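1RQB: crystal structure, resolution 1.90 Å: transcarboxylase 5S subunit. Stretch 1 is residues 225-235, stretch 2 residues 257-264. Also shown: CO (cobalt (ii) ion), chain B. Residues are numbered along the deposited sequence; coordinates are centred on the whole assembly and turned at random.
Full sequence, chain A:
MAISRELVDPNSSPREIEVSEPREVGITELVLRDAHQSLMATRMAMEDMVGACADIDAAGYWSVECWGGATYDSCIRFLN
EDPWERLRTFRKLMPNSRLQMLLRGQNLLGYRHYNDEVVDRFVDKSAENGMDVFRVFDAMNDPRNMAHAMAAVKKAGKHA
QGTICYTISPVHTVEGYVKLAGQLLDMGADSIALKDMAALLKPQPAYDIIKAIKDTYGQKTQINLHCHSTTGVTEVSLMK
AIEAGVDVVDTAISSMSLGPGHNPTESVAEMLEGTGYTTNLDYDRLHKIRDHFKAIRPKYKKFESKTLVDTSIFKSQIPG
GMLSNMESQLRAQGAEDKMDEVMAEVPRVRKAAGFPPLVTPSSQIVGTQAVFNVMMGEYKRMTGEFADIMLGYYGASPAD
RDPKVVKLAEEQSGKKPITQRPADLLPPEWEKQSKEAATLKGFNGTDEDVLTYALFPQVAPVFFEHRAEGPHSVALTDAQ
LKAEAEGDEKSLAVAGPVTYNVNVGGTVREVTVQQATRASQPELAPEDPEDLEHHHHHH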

# COMPACT_ATOMS: atom_id res chain seq x y z
N LEU A 225 12.16 -13.12 -6.36
CA LEU A 225 11.93 -11.71 -6.70
C LEU A 225 11.86 -10.87 -5.43
O LEU A 225 11.13 -11.19 -4.49
N HIS A 226 12.65 -9.79 -5.41
CA HIS A 226 12.72 -8.86 -4.28
C HIS A 226 12.29 -7.48 -4.76
O HIS A 226 13.04 -6.78 -5.44
N CYS A 227 11.07 -7.08 -4.42
CA CYS A 227 10.57 -5.76 -4.85
C CYS A 227 10.14 -4.94 -3.63
O CYS A 227 9.49 -5.45 -2.73
N HIS A 228 10.51 -3.66 -3.64
CA HIS A 228 10.05 -2.72 -2.61
C HIS A 228 8.69 -2.20 -3.10
O HIS A 228 8.32 -2.45 -4.24
N SER A 229 7.95 -1.48 -2.26
CA SER A 229 6.60 -1.04 -2.64
C SER A 229 6.53 0.48 -2.78
O SER A 229 5.44 1.05 -2.82
N THR A 230 7.68 1.13 -2.89
CA THR A 230 7.81 2.59 -2.95
C THR A 230 6.91 3.28 -3.99
O THR A 230 6.38 4.35 -3.72
N THR A 231 6.75 2.69 -5.17
CA THR A 231 5.95 3.30 -6.24
C THR A 231 4.51 2.78 -6.22
O THR A 231 3.68 3.24 -7.00
N GLY A 232 4.23 1.79 -5.39
CA GLY A 232 2.88 1.24 -5.32
C GLY A 232 2.43 0.31 -6.44
O GLY A 232 1.26 -0.05 -6.47
N VAL A 233 3.32 -0.10 -7.35
CA VAL A 233 2.88 -0.95 -8.47
C VAL A 233 3.38 -2.39 -8.35
O VAL A 233 2.92 -3.26 -9.08
N THR A 234 4.29 -2.66 -7.42
CA THR A 234 4.95 -3.98 -7.41
C THR A 234 4.13 -5.15 -6.86
O THR A 234 4.52 -6.29 -7.08
N GLU A 235 3.04 -4.94 -6.14
CA GLU A 235 2.34 -6.17 -5.72
C GLU A 235 1.70 -6.79 -6.97
O GLU A 235 1.57 -8.01 -7.09
N SER A 257 5.15 -3.02 6.72
CA SER A 257 5.18 -3.06 5.25
C SER A 257 4.71 -1.75 4.62
O SER A 257 4.29 -0.82 5.32
N LEU A 258 4.81 -1.71 3.29
CA LEU A 258 4.41 -0.60 2.41
C LEU A 258 5.37 0.59 2.48
O LEU A 258 6.35 0.59 3.22
N GLY A 259 5.09 1.60 1.66
CA GLY A 259 5.97 2.75 1.61
C GLY A 259 7.30 2.32 1.00
O GLY A 259 7.31 1.52 0.07
N PRO A 260 8.44 2.82 1.51
CA PRO A 260 9.78 2.48 1.02
C PRO A 260 10.15 1.04 1.39
O PRO A 260 11.23 0.56 1.07
N GLY A 261 9.23 0.40 2.10
CA GLY A 261 9.40 -0.98 2.50
C GLY A 261 8.95 -1.95 1.42
O GLY A 261 9.23 -1.74 0.24
N HIS A 262 8.17 -2.96 1.81
CA HIS A 262 7.79 -4.03 0.88
C HIS A 262 6.29 -4.35 0.95
O HIS A 262 5.57 -3.84 1.80
N ASN A 263 5.85 -5.18 0.01
CA ASN A 263 4.46 -5.63 -0.04
C ASN A 263 4.25 -6.57 1.15
O ASN A 263 5.17 -7.28 1.55
N PRO A 264 3.04 -6.55 1.75
CA PRO A 264 2.67 -7.35 2.92
C PRO A 264 2.59 -8.87 2.71
O PRO A 264 1.93 -9.35 1.80

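The two stretches bury 538 Å² between them, with three histidines and several hydrogen bonds in the contact. His226 and His228 supply two ligands to the cobalt ion, with His226 NE2 at 2.2 Å and His228 NE2 at 2.1 Å from CO; water 4 lies 2.3 Å from the metal, and three further ligand atoms come from elsewhere in the structure. The His226 side chain (chi1 t) leaves its backbone sideways, as does that of His228 (chi1 m). Coordination through NE2 leaves ND1 of His228 free to donate, and it does so to the second stretch: His228 ND1 lies 2.8 Å from Pro260 O, a nearly straight hydrogen bond made at the edge of the ring. The turn from Leu258 to Gly261 thus helps to fix the orientation of a metal ligand.

The third imidazole, His262 (chi1 m), also starts sideways, but its end comes nearer to the first stretch. Its edge is directed toward the face of His228, with centroids 4.2 Å apart, planes at 50° and His262 NE2 3.2 Å from His228 CE1. Its pairing with His226 is looser and oblique, with centroids 5.4 Å apart.

Ser229 and Asn263 point toward the opposing stretch and have the largest covered areas on their respective sides. In the p rotamer, Ser229 OG donates to Gly259 O at 2.9 Å and packs 3.2 Å from Leu258 CA. The backbone adds a hydrogen bond of its own, from Ser229 N to Gly261 O at 2.8 Å. Asn263 (chi1 m) reaches Thr234 with its amide: Asn263 ND2 donates to Thr234 OG1 at 3.0 Å. Thr234, pointing toward the second stretch in the p rotamer, passes its own proton back along the first, from Thr234 OG1 to His228 O at 2.7 Å, so the hydroxyl links the asparagine to the histidine backbone.

Other van der Waals contacts add to this network. Glu235 (chi1 t) points inward, placing its CB 3.5 Å from Asn263 OD1 and its OE1 3.5 Å from Pro264 CD. Thr230, sideways in the m rotamer, brings OG1 to 3.5 Å from Pro260 CA, whereas the side chains of Leu258 and Pro260 start away from the first stretch.

Water 1 donates to Cys227 O (2.7 Å) and accepts from Asn263 N (3.1 Å). Water 2 joins the backbones, donating to Ser229 O at 2.8 Å and accepting from Gly259 N at 3.0 Å. Water 3 donates to Asn263 OD1 at 3.0 Å and accepts a weak bond from Thr234 N at 3.3 Å.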

# COMPACT_ATOMS: atom_id res chain seq x y z
CB LEU A 225 10.64 -11.57 -7.51
CG LEU A 225 10.19 -10.16 -7.88
CD1 LEU A 225 11.24 -9.50 -8.78
CD2 LEU A 225 8.84 -10.22 -8.59
CB HIS A 226 14.17 -8.78 -3.75
CG HIS A 226 14.35 -7.85 -2.59
ND1 HIS A 226 14.08 -8.22 -1.28
CD2 HIS A 226 14.75 -6.56 -2.53
CE1 HIS A 226 14.31 -7.19 -0.48
NE2 HIS A 226 14.72 -6.17 -1.22
CB CYS A 227 9.30 -5.89 -5.71
SG CYS A 227 9.50 -6.40 -7.40
CB HIS A 228 11.07 -1.58 -2.44
CG HIS A 228 12.27 -2.00 -1.64
ND1 HIS A 228 12.59 -1.44 -0.43
CD2 HIS A 228 13.19 -2.98 -1.85
CE1 HIS A 228 13.65 -2.05 0.08
NE2 HIS A 228 14.03 -2.99 -0.77
CB SER A 229 5.61 -1.48 -1.56
OG SER A 229 6.09 -1.08 -0.27
CB THR A 230 9.28 2.96 -3.22
OG1 THR A 230 10.11 2.09 -2.44
CG2 THR A 230 9.54 4.42 -2.83
CB THR A 231 6.50 2.95 -7.60
OG1 THR A 231 6.57 1.52 -7.71
CG2 THR A 231 7.88 3.56 -7.78
CB VAL A 233 3.44 -0.43 -9.85
CG1 VAL A 233 3.27 1.09 -9.98
CG2 VAL A 233 4.93 -0.78 -10.00
CB THR A 234 6.32 -3.91 -6.71
OG1 THR A 234 6.13 -3.53 -5.35
CG2 THR A 234 7.22 -2.89 -7.42
CB GLU A 235 1.28 -5.90 -4.65
CG GLU A 235 0.68 -7.20 -4.13
CD GLU A 235 -0.13 -7.00 -2.86
OE1 GLU A 235 0.45 -6.62 -1.83
OE2 GLU A 235 -1.36 -7.23 -2.90
CB SER A 257 4.24 -4.18 4.77
OG SER A 257 2.89 -3.82 5.03
CB LEU A 258 2.97 -0.16 2.71
CG LEU A 258 1.96 -1.30 2.49
CD1 LEU A 258 0.54 -0.77 2.65
CD2 LEU A 258 2.14 -1.91 1.12
CB PRO A 260 10.70 3.47 1.74
CG PRO A 260 9.79 4.51 2.31
CD PRO A 260 8.51 3.80 2.61
CB HIS A 262 8.59 -5.28 1.23
CG HIS A 262 10.04 -4.99 1.50
ND1 HIS A 262 10.49 -4.53 2.72
CD2 HIS A 262 11.12 -5.04 0.69
CE1 HIS A 262 11.79 -4.31 2.65
NE2 HIS A 262 12.20 -4.61 1.43
CB ASN A 263 4.19 -6.30 -1.40
CG ASN A 263 4.40 -5.33 -2.55
OD1 ASN A 263 3.70 -4.33 -2.67
ND2 ASN A 263 5.41 -5.61 -3.38
CB PRO A 264 1.33 -6.75 3.36
CG PRO A 264 1.14 -5.51 2.49
CD PRO A 264 1.86 -5.85 1.23
CO CO B . 15.63 -4.35 -0.44
O HOH W 1 7.55 -7.06 -1.74
O HOH W 2 3.46 1.56 -0.90
O HOH W 3 3.66 -1.84 -4.26
O HOH W 4 16.78 -2.67 0.55